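Polyketide synthase (Lyngbya majuscula 19L, PDB 3QIT) acts, through its thioesterase domain, at the end of curacin A biosynthesis, probably hydrolysing the thioester and promoting decarboxylation with loss of sulfate to give a terminal alkene. Local coordinates at residues V29-G34 with Y54-P59; Q95-V100 with K118-L123; P155-F160 with V197-D202. All coordinates share one frame; numbering follows the deposited sequence. Where two conformers were deposited one is given.

Interaction 1 of 3, residues V29-G34 with Y54-P59; sequences VLCIHG and YRVVAP
The His33 imidazole is held by its edges. ND1 donates to O of Gly34, which lies in the ring plane 2.8 Å away, while the carbonyl O of Pro59 lies 3.3 Å from CD2. NE2 is hydrogen-bonded to the backbone N of Leu61, and the ring of His64 meets this imidazole at about 50°. At the far end, the Tyr54 ring takes CG2 of Val29 obliquely against CD2, at 3.8 Å.

Between these rings the strands run parallel. Val57 uses both backbone groups, its N-H going to Val29 O and its O receiving the N-H of Cys31 at 2.9 Å. Beta-branched valines suit such extended chains. Pro59, which has no N-H, ends this pairing: its CD sits 3.4 Å from O of Cys31, and a water instead donates to that oxygen and to O of Pro59 while accepting from N of His33. CD1 of Leu30 packs at 3.7 Å on CD of Pro59, on the side also lined by Val57. On the other side, SG of Cys31 rests on CG1 of Val56, and small Ala58 fits beside Trp42. With helix 43-51 connecting the two strands, this is a beta-alpha-beta crossover in the central sheet of the alpha/beta hydrolase fold.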
loop_
_atom_site.group_PDB
_atom_site.type_symbol
_atom_site.label_atom_id
_atom_site.label_comp_id
_atom_site.label_asym_id
_atom_site.label_seq_id
_atom_site.Cartn_x
_atom_site.Cartn_y
_atom_site.Cartn_z
ATOM N N VAL B 29 15.478 -17.415 16.764
ATOM C CA VAL B 29 15.632 -17.520 15.313
ATOM C C VAL B 29 14.303 -17.074 14.718
ATOM O O VAL B 29 13.280 -17.718 14.933
ATOM C CB VAL B 29 15.956 -18.946 14.848
ATOM C CG1 VAL B 29 16.160 -19.027 13.317
ATOM C CG2 VAL B 29 17.256 -19.454 15.536
ATOM N N LEU B 30 14.335 -15.967 13.995
ATOM C CA LEU B 30 13.123 -15.422 13.380
ATOM C C LEU B 30 13.108 -15.850 11.900
ATOM O O LEU B 30 14.027 -15.522 11.153
ATOM C CB LEU B 30 13.095 -13.902 13.535
ATOM C CG LEU B 30 11.963 -13.133 12.815
ATOM C CD1 LEU B 30 10.612 -13.599 13.343
ATOM C CD2 LEU B 30 12.140 -11.656 13.094
ATOM N N CYS B 31 12.056 -16.566 11.489
ATOM C CA CYS B 31 11.959 -17.163 10.142
ATOM C C CYS B 31 10.764 -16.540 9.398
ATOM O O CYS B 31 9.652 -16.511 9.928
ATOM C CB CYS B 31 11.688 -18.661 10.222
ATOM S SG CYS B 31 12.976 -19.567 11.147
ATOM N N ILE B 32 11.008 -16.089 8.168
ATOM C CA ILE B 32 9.976 -15.444 7.344
ATOM C C ILE B 32 9.689 -16.336 6.124
ATOM O O ILE B 32 10.574 -16.549 5.252
ATOM C CB ILE B 32 10.424 -14.009 6.871
ATOM C CG1 ILE B 32 10.965 -13.168 8.048
ATOM C CG2 ILE B 32 9.262 -13.279 6.146
ATOM C CD1 ILE B 32 9.958 -12.909 9.163
ATOM N N HIS B 33 8.469 -16.888 6.072
ATOM C CA HIS B 33 8.038 -17.747 4.954
ATOM C C HIS B 33 7.810 -16.952 3.652
ATOM O O HIS B 33 7.795 -15.746 3.665
ATOM C CB HIS B 33 6.758 -18.542 5.324
ATOM C CG HIS B 33 5.527 -17.704 5.502
ATOM N ND1 HIS B 33 4.803 -17.241 4.427
ATOM C CD2 HIS B 33 4.884 -17.253 6.610
ATOM C CE1 HIS B 33 3.759 -16.543 4.860
ATOM N NE2 HIS B 33 3.786 -16.532 6.177
ATOM N N GLY B 34 7.654 -17.670 2.541
ATOM C CA GLY B 34 7.399 -17.035 1.245
ATOM C C GLY B 34 5.918 -17.009 0.899
ATOM O O GLY B 34 5.050 -17.417 1.686
ATOM N N TYR B 54 17.211 -23.143 21.005
ATOM C CA TYR B 54 16.762 -21.912 20.345
ATOM C C TYR B 54 15.267 -21.810 20.453
ATOM O O TYR B 54 14.581 -22.837 20.582
ATOM C CB TYR B 54 17.190 -21.852 18.878
ATOM C CG TYR B 54 18.667 -21.602 18.753
ATOM C CD1 TYR B 54 19.568 -22.665 18.785
ATOM C CD2 TYR B 54 19.169 -20.306 18.686
ATOM C CE1 TYR B 54 20.932 -22.445 18.711
ATOM C CE2 TYR B 54 20.550 -20.075 18.595
ATOM C CZ TYR B 54 21.417 -21.157 18.615
ATOM O OH TYR B 54 22.783 -20.962 18.545
ATOM N N ARG B 55 14.806 -20.563 20.474
ATOM C CA ARG B 55 13.398 -20.188 20.375
ATOM C C ARG B 55 13.172 -19.790 18.905
ATOM O O ARG B 55 13.687 -18.781 18.437
ATOM C CB ARG B 55 13.104 -19.021 21.330
ATOM C CG ARG B 55 11.700 -18.415 21.206
ATOM C CD ARG B 55 10.615 -19.375 21.618
ATOM N NE ARG B 55 9.348 -18.643 21.741
ATOM C CZ ARG B 55 8.217 -19.162 22.210
ATOM N NH1 ARG B 55 8.179 -20.422 22.594
ATOM N NH2 ARG B 55 7.112 -18.421 22.264
ATOM N N VAL B 56 12.423 -20.611 18.174
ATOM C CA VAL B 56 12.197 -20.336 16.752
ATOM C C VAL B 56 10.810 -19.691 16.626
ATOM O O VAL B 56 9.830 -20.207 17.134
ATOM C CB VAL B 56 12.252 -21.636 15.908
ATOM C CG1 VAL B 56 12.110 -21.321 14.445
ATOM C CG2 VAL B 56 13.576 -22.423 16.194
ATOM N N VAL B 57 10.763 -18.548 15.959
ATOM C CA VAL B 57 9.522 -17.801 15.813
ATOM C C VAL B 57 9.296 -17.581 14.310
ATOM O O VAL B 57 10.175 -17.073 13.614
ATOM C CB VAL B 57 9.617 -16.430 16.523
ATOM C CG1 VAL B 57 8.379 -15.590 16.225
ATOM C CG2 VAL B 57 9.785 -16.597 18.034
ATOM N N ALA B 58 8.107 -17.960 13.819
ATOM C CA ALA B 58 7.781 -17.837 12.413
ATOM C C ALA B 58 6.383 -17.209 12.321
ATOM O O ALA B 58 5.391 -17.906 12.465
ATOM C CB ALA B 58 7.818 -19.227 11.713
ATOM N N PRO B 59 6.307 -15.905 12.051
ATOM C CA PRO B 59 4.993 -15.238 11.895
ATOM C C PRO B 59 4.328 -15.691 10.618
ATOM O O PRO B 59 5.006 -15.953 9.610
ATOM C CB PRO B 59 5.353 -13.755 11.768
ATOM C CG PRO B 59 6.764 -13.743 11.327
ATOM C CD PRO B 59 7.422 -14.949 11.913
HETATM O O HOH W 1 7.278 -17.281 8.725
#

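Interaction 2 of 3, residues Q95-V100 with K118-L123; sequences QPLLLV and KKIKEL
Ile120 is the middle of an apolar row, with CG1 anti to its carbonyl carbon and the chain bent again at chi2 (-53°). CD1 reaches CD1 of Leu97 and CD2 of Leu99, each at 3.9 Å, while CG2 lies 4.0 Å from CB of Leu99. Leu97 adopts the crowded rotamer (chi1 49°), its CG between backbone N and carbonyl carbon, which turns CD1 toward Ile120. Leu99 and Leu123 both hold CG anti to N and run side by side, CD2 to CD1 3.8 Å, toward helix 104-115. An alanine in place of Ile120 would lose CG1, CG2 and CD1 and would probably loosen the packing between Leu97 and Leu99.

On the other face, CD2 of Leu98 touches CB of Glu122 at 3.6 Å, beside CD of Lys121. Glu122 bends at chi2 (89°), carrying its carboxylate to Thr235 and Lys261.

These parallel strands slip by one residue in a beta bulge: O of Leu97 takes the N-H of Lys121 at 2.7 Å, whereas N of Leu99 bonds almost straight to O of Glu122. The bulge probably carries a cost, since the buried N of Glu122 finds no partner, set against aliphatic packing and a carboxylate probably neutralised by its lysine.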
loop_
_atom_site.group_PDB
_atom_site.type_symbol
_atom_site.label_atom_id
_atom_site.label_comp_id
_atom_site.label_asym_id
_atom_site.label_seq_id
_atom_site.Cartn_x
_atom_site.Cartn_y
_atom_site.Cartn_z
ATOM N N GLN B 95 17.822 -8.319 21.896
ATOM C CA GLN B 95 19.109 -8.992 21.712
ATOM C C GLN B 95 19.205 -9.313 20.216
ATOM O O GLN B 95 18.224 -9.779 19.636
ATOM C CB GLN B 95 19.162 -10.322 22.470
ATOM C CG GLN B 95 19.120 -10.232 23.996
ATOM C CD GLN B 95 20.307 -9.480 24.574
ATOM O OE1 GLN B 95 21.438 -9.594 24.086
ATOM N NE2 GLN B 95 20.054 -8.700 25.622
ATOM N N PRO B 96 20.372 -9.066 19.586
ATOM C CA PRO B 96 20.509 -9.414 18.165
ATOM C C PRO B 96 20.143 -10.875 17.895
ATOM O O PRO B 96 20.581 -11.782 18.628
ATOM C CB PRO B 96 21.990 -9.163 17.870
ATOM C CG PRO B 96 22.377 -8.067 18.857
ATOM C CD PRO B 96 21.584 -8.402 20.118
ATOM N N LEU B 97 19.334 -11.097 16.857
ATOM C CA LEU B 97 18.764 -12.423 16.621
ATOM C C LEU B 97 19.195 -12.964 15.256
ATOM O O LEU B 97 19.793 -12.246 14.440
ATOM C CB LEU B 97 17.224 -12.387 16.736
ATOM C CG LEU B 97 16.414 -11.306 15.999
ATOM C CD1 LEU B 97 16.409 -11.512 14.479
ATOM C CD2 LEU B 97 15.003 -11.293 16.509
ATOM N N LEU B 98 18.891 -14.232 15.020
ATOM C CA LEU B 98 19.180 -14.862 13.737
ATOM C C LEU B 98 17.937 -14.687 12.884
ATOM O O LEU B 98 16.855 -15.043 13.324
ATOM C CB LEU B 98 19.498 -16.342 13.952
ATOM C CG LEU B 98 20.764 -16.630 14.765
ATOM C CD1 LEU B 98 20.852 -18.111 15.152
ATOM C CD2 LEU B 98 22.033 -16.174 14.021
ATOM N N LEU B 99 18.088 -14.078 11.706
ATOM C CA LEU B 99 16.959 -13.809 10.820
ATOM C C LEU B 99 17.099 -14.670 9.574
ATOM O O LEU B 99 18.105 -14.584 8.884
ATOM C CB LEU B 99 16.925 -12.327 10.423
ATOM C CG LEU B 99 15.791 -11.885 9.488
ATOM C CD1 LEU B 99 14.405 -12.209 10.049
ATOM C CD2 LEU B 99 15.939 -10.384 9.234
ATOM N N VAL B 100 16.071 -15.468 9.279
ATOM C CA VAL B 100 16.116 -16.430 8.181
ATOM C C VAL B 100 14.892 -16.139 7.312
ATOM O O VAL B 100 13.793 -15.925 7.837
ATOM C CB VAL B 100 16.004 -17.866 8.698
ATOM C CG1 VAL B 100 16.193 -18.860 7.527
ATOM C CG2 VAL B 100 17.054 -18.106 9.803
ATOM N N LYS B 118 21.210 -3.323 13.669
ATOM C CA LYS B 118 21.700 -3.616 15.019
ATOM C C LYS B 118 20.935 -4.770 15.670
ATOM O O LYS B 118 21.421 -5.402 16.603
ATOM C CB LYS B 118 21.647 -2.369 15.903
ATOM C CG LYS B 118 22.480 -1.212 15.378
ATOM C CD LYS B 118 22.325 0.004 16.284
ATOM C CE LYS B 118 23.138 1.197 15.787
ATOM N NZ LYS B 118 22.488 1.852 14.613
ATOM N N LYS B 119 19.753 -5.068 15.141
ATOM C CA LYS B 119 18.914 -6.128 15.675
ATOM C C LYS B 119 19.259 -7.524 15.153
ATOM O O LYS B 119 18.724 -8.518 15.645
ATOM C CB LYS B 119 17.435 -5.792 15.429
ATOM C CG LYS B 119 17.010 -4.540 16.227
ATOM C CD LYS B 119 15.549 -4.161 16.025
ATOM C CE LYS B 119 15.222 -2.812 16.663
ATOM N NZ LYS B 119 15.405 -2.811 18.145
ATOM N N ILE B 120 20.159 -7.600 14.185
ATOM C CA ILE B 120 20.356 -8.858 13.436
ATOM C C ILE B 120 21.770 -9.380 13.620
ATOM O O ILE B 120 22.740 -8.751 13.174
ATOM C CB ILE B 120 20.090 -8.703 11.911
ATOM C CG1 ILE B 120 18.756 -7.983 11.585
ATOM C CG2 ILE B 120 20.175 -10.073 11.200
ATOM C CD1 ILE B 120 17.495 -8.551 12.254
ATOM N N LYS B 121 21.894 -10.531 14.276
ATOM C CA LYS B 121 23.213 -11.155 14.492
ATOM C C LYS B 121 23.747 -11.750 13.188
ATOM O O LYS B 121 24.924 -11.555 12.829
ATOM C CB LYS B 121 23.101 -12.241 15.580
ATOM C CG LYS B 121 24.352 -13.075 15.835
ATOM C CD LYS B 121 23.993 -14.232 16.782
ATOM C CE LYS B 121 25.208 -14.748 17.557
ATOM N NZ LYS B 121 26.209 -15.411 16.699
ATOM N N GLU B 122 22.886 -12.485 12.486
ATOM C CA GLU B 122 23.228 -13.079 11.183
ATOM C C GLU B 122 21.977 -13.111 10.325
ATOM O O GLU B 122 20.895 -13.395 10.822
ATOM C CB GLU B 122 23.774 -14.508 11.331
ATOM C CG GLU B 122 24.104 -15.228 9.984
ATOM C CD GLU B 122 25.539 -14.990 9.491
ATOM O OE1 GLU B 122 26.407 -14.661 10.325
ATOM O OE2 GLU B 122 25.806 -15.152 8.279
ATOM N N LEU B 123 22.153 -12.818 9.044
ATOM C CA LEU B 123 21.078 -12.818 8.067
ATOM C C LEU B 123 21.262 -14.022 7.167
ATOM O O LEU B 123 22.292 -14.140 6.496
ATOM C CB LEU B 123 21.155 -11.537 7.242
ATOM C CG LEU B 123 20.108 -11.303 6.173
ATOM C CD1 LEU B 123 18.667 -11.175 6.776
ATOM C CD2 LEU B 123 20.475 -10.040 5.335
HETATM O O HOH W 2 16.563 -7.495 18.164
#

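Interaction 3 of 3, residues P155-F160 with V197-D202; sequences PQHPIF and VRWSWD
The carbonyl oxygen of Val197 is held by one hydrogen bond, from N of Phe160 at 2.8 Å and nearly along the C=O axis, and by one weaker C-H...O contact from CA of Ile159. Val197 N returns the bond to O of Phe160, so the two residues make a single antiparallel, hydrogen-bonded bridge. Beyond it Pro158 has no N-H to offer, and a water spans the gap, donating to O of Pro158 at a short 2.4 Å and accepting from N of Trp199.

His157 carries the other end. NE2 donates to O of Trp201 at 2.8 Å, from well above that carbonyl's plane though close to the imidazole plane. CB of Trp199 sits over the centre of one imidazole face, a CH-pi contact with 3.7 Å to the centroid, and the imidazole turns its CE1 edge to the face of the six-membered ring of Trp201, a T-shaped pair with planes at 81°. His157, Phe160, Trp199 and Trp201 form an aromatic cluster that ties the loop between helices 140-151 and 163-173 to the hairpin of strands 190-193 and 196-199, in the insertion where this family commonly carries its lid. Phe160 meets the indole of Trp199 edge-on to one face, CE2 to CE2 3.5 Å, while NE1 of Trp201 lies over the opposite face. Broad indoles suit this place, since each can meet several neighbours at once.

A second water accepts from N of His157, donates to OE1 of Gln156, whose NE2 bonds to O of Thr154, and takes a weak bond from NH1 of Arg198, whose NE is held by Gln191.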
loop_
_atom_site.group_PDB
_atom_site.type_symbol
_atom_site.label_atom_id
_atom_site.label_comp_id
_atom_site.label_asym_id
_atom_site.label_seq_id
_atom_site.Cartn_x
_atom_site.Cartn_y
_atom_site.Cartn_z
ATOM N N PRO B 155 -11.823 -13.108 -6.392
ATOM C CA PRO B 155 -11.459 -14.483 -6.755
ATOM C C PRO B 155 -11.851 -15.474 -5.654
ATOM O O PRO B 155 -11.750 -15.172 -4.447
ATOM C CB PRO B 155 -9.931 -14.419 -6.957
ATOM C CG PRO B 155 -9.494 -13.232 -6.162
ATOM C CD PRO B 155 -10.635 -12.246 -6.239
ATOM N N GLN B 156 -12.383 -16.617 -6.079
ATOM C CA GLN B 156 -12.806 -17.663 -5.164
ATOM C C GLN B 156 -11.811 -18.803 -5.206
ATOM O O GLN B 156 -11.275 -19.140 -6.259
ATOM C CB GLN B 156 -14.197 -18.190 -5.543
ATOM C CG GLN B 156 -15.328 -17.179 -5.373
ATOM C CD GLN B 156 -15.284 -16.434 -4.047
ATOM O OE1 GLN B 156 -15.373 -17.036 -2.972
ATOM N NE2 GLN B 156 -15.151 -15.112 -4.117
ATOM N N HIS B 157 -11.552 -19.395 -4.052
ATOM C CA HIS B 157 -10.703 -20.583 -3.994
ATOM C C HIS B 157 -11.483 -21.787 -4.534
ATOM O O HIS B 157 -12.722 -21.814 -4.477
ATOM C CB HIS B 157 -10.406 -20.927 -2.530
ATOM C CG HIS B 157 -9.370 -20.058 -1.888
ATOM N ND1 HIS B 157 -8.083 -19.964 -2.368
ATOM C CD2 HIS B 157 -9.408 -19.317 -0.751
ATOM C CE1 HIS B 157 -7.371 -19.191 -1.566
ATOM N NE2 HIS B 157 -8.155 -18.774 -0.585
ATOM N N PRO B 158 -10.752 -22.803 -5.032
ATOM C CA PRO B 158 -11.386 -24.071 -5.370
ATOM C C PRO B 158 -11.914 -24.758 -4.116
ATOM O O PRO B 158 -11.386 -24.554 -3.002
ATOM C CB PRO B 158 -10.236 -24.897 -5.975
ATOM C CG PRO B 158 -8.992 -24.276 -5.455
ATOM C CD PRO B 158 -9.311 -22.802 -5.338
ATOM N N ILE B 159 -12.958 -25.548 -4.305
ATOM C CA ILE B 159 -13.546 -26.329 -3.221
ATOM C C ILE B 159 -13.044 -27.758 -3.394
ATOM O O ILE B 159 -13.386 -28.407 -4.379
ATOM C CB ILE B 159 -15.072 -26.309 -3.310
ATOM C CG1 ILE B 159 -15.605 -24.869 -3.318
ATOM C CG2 ILE B 159 -15.666 -27.131 -2.168
ATOM C CD1 ILE B 159 -16.802 -24.655 -4.235
ATOM N N PHE B 160 -12.226 -28.231 -2.449
ATOM C CA PHE B 160 -11.705 -29.592 -2.458
ATOM C C PHE B 160 -12.708 -30.461 -1.718
ATOM O O PHE B 160 -13.416 -29.979 -0.821
ATOM C CB PHE B 160 -10.353 -29.714 -1.735
ATOM C CG PHE B 160 -9.275 -28.819 -2.271
ATOM C CD1 PHE B 160 -8.630 -29.125 -3.474
ATOM C CD2 PHE B 160 -8.843 -27.725 -1.536
ATOM C CE1 PHE B 160 -7.599 -28.305 -3.976
ATOM C CE2 PHE B 160 -7.799 -26.900 -2.032
ATOM C CZ PHE B 160 -7.198 -27.181 -3.249
ATOM N N VAL B 197 -13.958 -28.327 1.363
ATOM C CA VAL B 197 -13.063 -27.421 2.107
ATOM C C VAL B 197 -12.299 -26.552 1.120
ATOM O O VAL B 197 -12.061 -26.959 -0.008
ATOM C CB VAL B 197 -12.069 -28.158 3.044
ATOM C CG1 VAL B 197 -12.836 -29.023 4.045
ATOM C CG2 VAL B 197 -11.053 -29.011 2.244
ATOM N N ARG B 198 -11.943 -25.358 1.558
ATOM C CA ARG B 198 -11.183 -24.437 0.721
ATOM C C ARG B 198 -9.982 -23.963 1.510
ATOM O O ARG B 198 -9.946 -24.093 2.752
ATOM C CB ARG B 198 -12.037 -23.245 0.328
ATOM C CG ARG B 198 -12.413 -22.333 1.493
ATOM C CD ARG B 198 -13.210 -21.103 1.021
ATOM N NE ARG B 198 -13.583 -20.255 2.154
ATOM C CZ ARG B 198 -14.282 -19.118 2.072
ATOM N NH1 ARG B 198 -14.687 -18.651 0.897
ATOM N NH2 ARG B 198 -14.572 -18.446 3.178
ATOM N N TRP B 199 -9.001 -23.392 0.810
ATOM C CA TRP B 199 -7.907 -22.734 1.500
ATOM C C TRP B 199 -8.409 -21.604 2.383
ATOM O O TRP B 199 -9.355 -20.912 2.026
ATOM C CB TRP B 199 -6.902 -22.131 0.521
ATOM C CG TRP B 199 -6.250 -23.123 -0.429
ATOM C CD1 TRP B 199 -6.270 -23.062 -1.786
ATOM C CD2 TRP B 199 -5.449 -24.268 -0.083
ATOM N NE1 TRP B 199 -5.511 -24.081 -2.321
ATOM C CE2 TRP B 199 -5.031 -24.864 -1.296
ATOM C CE3 TRP B 199 -5.049 -24.858 1.140
ATOM C CZ2 TRP B 199 -4.227 -26.011 -1.337
ATOM C CZ3 TRP B 199 -4.247 -26.002 1.103
ATOM C CH2 TRP B 199 -3.854 -26.575 -0.136
ATOM N N SER B 200 -7.775 -21.421 3.537
ATOM C CA SER B 200 -8.233 -20.394 4.469
ATOM C C SER B 200 -7.332 -19.146 4.465
ATOM O O SER B 200 -7.607 -18.171 5.168
ATOM C CB SER B 200 -8.375 -20.993 5.872
ATOM O OG SER B 200 -7.116 -21.422 6.319
ATOM N N TRP B 201 -6.302 -19.166 3.631
ATOM C CA TRP B 201 -5.537 -17.950 3.316
ATOM C C TRP B 201 -6.330 -17.088 2.303
ATOM O O TRP B 201 -7.334 -17.533 1.742
ATOM C CB TRP B 201 -4.107 -18.285 2.868
ATOM C CG TRP B 201 -3.949 -19.262 1.724
ATOM C CD1 TRP B 201 -3.739 -20.624 1.819
ATOM C CD2 TRP B 201 -3.987 -18.953 0.320
ATOM N NE1 TRP B 201 -3.599 -21.168 0.544
ATOM C CE2 TRP B 201 -3.757 -20.160 -0.383
ATOM C CE3 TRP B 201 -4.139 -17.755 -0.408
ATOM C CZ2 TRP B 201 -3.727 -20.213 -1.783
ATOM C CZ3 TRP B 201 -4.098 -17.808 -1.811
ATOM C CH2 TRP B 201 -3.900 -19.036 -2.474
ATOM N N ASP B 202 -5.904 -15.846 2.109
ATOM C CA ASP B 202 -6.722 -14.881 1.344
ATOM C C ASP B 202 -6.530 -15.079 -0.152
ATOM O O ASP B 202 -5.458 -14.792 -0.665
ATOM C CB ASP B 202 -6.315 -13.446 1.719
ATOM C CG ASP B 202 -7.323 -12.407 1.251
ATOM O OD1 ASP B 202 -8.065 -12.677 0.272
ATOM O OD2 ASP B 202 -7.370 -11.312 1.864
HETATM O O HOH W 3 -13.007 -18.480 -1.630
HETATM O O HOH W 4 -9.217 -24.108 -1.994
#

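Overall arrangement
Interactions 1 and 2 share one sheet and touch: strands 28-32 and 97-102 are neighbours, with Leu30 probably hydrogen-bonded through N to O of Leu98 and through O to N of Val100. Each joins the two strands of a beta-alpha-beta unit, but interaction 1 is buried, whereas interaction 2 is only partly so, with lysines at its edge. Interaction 3 stands apart, its centre about 26 Å from that of interaction 1 and about 35 Å from that of interaction 2, across the chain's centre. Parallel backbone bonding and aliphatic side chains dominate the sheet contacts; the peripheral one relies on a single antiparallel bridge, a histidine-to-carbonyl bond, edge-to-face aromatics and waters.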